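Local coordinates for protein aminopeptidase N (Francisella tularensis subsp. tularensis, PDB 5DLL) that is a zinc-dependent aminopeptidase of the M1 family that removes N-terminal residues, preferably alanine, and is thought to degrade intracellular peptides, at residues M246-D251 / T343-S348. Residues are numbered along the deposited sequence; the frame is centred on the assembly and turned at random.
Sequences MKWDED and TSDLNS
The indole of Trp248 presents the N-H edge of its ring to the carboxylate of Asp345, whose OD2 lies only 3° out of the ring plane, while the CD1 methyl of Leu346 comes in obliquely at Trp248 CD1. Phe312, Phe342 and Phe253 also meet the indole, their planes inclined to it, which places it among three phenylalanine rings within the thermolysin-like zinc peptidase domain of the M1 family. The contact joins helix 236-253 to the C-terminal part of helix 328-346, the helix that supplies the zinc ligand Glu332. Trp248 is buried, with its side chain about 10 Å from that of zinc ligand His309, close to the metal site without belonging to it.

With CB directed at the other helix and CG anti to the backbone N (chi1 177°), the indole of Trp248 reaches across and brings NE1 to 2.7 Å from Asp345 OD2. The bond is nearly straight (N-H...O 169°), and OD2 accepts it through its anti lone pair. The same oxygen is in a salt bridge with Arg252, and Asp345 OD1 pairs with Arg349; with an arginine on each oxygen, the carboxylate would be expected to favour its charged form. Asp249, the next residue along, adds another tie between the two helices through its salt bridge to Arg338. Beside the polar bond, Leu346 CD1 packs 3.7 Å from Trp248 CD1.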
# COMPACT_ATOMS: atom_id res chain seq x y z
N MET A 246 9.19 12.39 11.18
CA MET A 246 8.87 13.35 12.22
C MET A 246 9.03 14.79 11.74
O MET A 246 8.16 15.63 11.97
CB MET A 246 9.75 13.11 13.46
CG MET A 246 9.20 12.07 14.43
SD MET A 246 10.36 11.67 15.75
CE MET A 246 9.23 11.23 17.06
N LYS A 247 10.16 15.05 11.08
CA LYS A 247 10.48 16.38 10.55
C LYS A 247 9.52 16.82 9.46
O LYS A 247 9.12 17.98 9.41
CB LYS A 247 11.91 16.39 10.01
CG LYS A 247 12.37 17.70 9.39
CD LYS A 247 13.82 17.62 8.96
CE LYS A 247 14.18 18.71 7.96
NZ LYS A 247 13.97 20.08 8.51
N TRP A 248 9.15 15.89 8.57
CA TRP A 248 8.27 16.20 7.45
C TRP A 248 6.88 16.56 7.93
O TRP A 248 6.19 17.39 7.33
CB TRP A 248 8.20 15.03 6.49
CG TRP A 248 7.26 15.26 5.35
CD1 TRP A 248 7.53 15.92 4.19
CD2 TRP A 248 5.90 14.83 5.27
NE1 TRP A 248 6.42 15.93 3.38
CE2 TRP A 248 5.40 15.26 4.02
CE3 TRP A 248 5.05 14.12 6.12
CZ2 TRP A 248 4.09 15.00 3.61
CZ3 TRP A 248 3.75 13.87 5.71
CH2 TRP A 248 3.28 14.31 4.46
N ASP A 249 6.45 15.91 9.00
CA ASP A 249 5.14 16.14 9.57
C ASP A 249 5.11 17.52 10.20
O ASP A 249 4.13 18.27 10.02
CB ASP A 249 4.79 15.06 10.60
CG ASP A 249 3.35 14.58 10.51
OD1 ASP A 249 2.54 15.20 9.78
OD2 ASP A 249 3.02 13.57 11.16
N GLU A 250 6.18 17.87 10.92
CA GLU A 250 6.34 19.22 11.47
C GLU A 250 6.37 20.27 10.36
O GLU A 250 5.59 21.22 10.38
CB GLU A 250 7.62 19.34 12.31
CG GLU A 250 7.54 18.65 13.66
CD GLU A 250 8.82 18.77 14.46
OE1 GLU A 250 9.90 18.99 13.87
OE2 GLU A 250 8.77 18.64 15.70
N ASP A 251 7.27 20.09 9.40
CA ASP A 251 7.46 21.07 8.34
C ASP A 251 6.20 21.29 7.51
O ASP A 251 5.72 22.41 7.41
CB ASP A 251 8.63 20.67 7.42
CG ASP A 251 10.00 20.86 8.07
OD1 ASP A 251 10.11 21.53 9.12
OD2 ASP A 251 10.99 20.33 7.52
N THR A 343 6.57 10.46 0.65
CA THR A 343 7.46 9.85 -0.33
C THR A 343 7.69 10.75 -1.56
O THR A 343 8.80 10.78 -2.10
CB THR A 343 6.92 8.46 -0.74
OG1 THR A 343 7.05 7.58 0.37
CG2 THR A 343 7.70 7.88 -1.92
N SER A 344 6.66 11.49 -1.98
CA SER A 344 6.77 12.38 -3.14
C SER A 344 7.75 13.55 -2.92
O SER A 344 8.58 13.86 -3.79
CB SER A 344 5.38 12.92 -3.50
OG SER A 344 4.55 11.90 -4.01
N ASP A 345 7.64 14.19 -1.76
CA ASP A 345 8.52 15.31 -1.41
C ASP A 345 10.00 14.90 -1.29
O ASP A 345 10.87 15.55 -1.86
CB ASP A 345 8.06 15.96 -0.09
CG ASP A 345 6.70 16.64 -0.21
OD1 ASP A 345 6.28 16.97 -1.35
OD2 ASP A 345 6.05 16.84 0.84
N LEU A 346 10.27 13.83 -0.56
CA LEU A 346 11.65 13.39 -0.29
C LEU A 346 12.27 12.50 -1.38
O LEU A 346 13.44 12.13 -1.27
CB LEU A 346 11.73 12.67 1.06
CG LEU A 346 11.72 13.54 2.33
CD1 LEU A 346 10.39 14.25 2.52
CD2 LEU A 346 12.04 12.67 3.54
N ASN A 347 11.50 12.16 -2.41
CA ASN A 347 12.03 11.43 -3.57
C ASN A 347 11.57 12.13 -4.86
O ASN A 347 11.73 13.35 -4.97
CB ASN A 347 11.63 9.95 -3.53
CG ASN A 347 12.03 9.26 -2.23
OD1 ASN A 347 13.01 8.52 -2.19
ND2 ASN A 347 11.27 9.49 -1.17
N SER A 348 11.00 11.40 -5.82
CA SER A 348 10.44 12.00 -7.03
C SER A 348 8.91 12.02 -6.98
O SER A 348 8.28 10.97 -6.91
CB SER A 348 10.89 11.22 -8.26
OG SER A 348 10.28 11.75 -9.43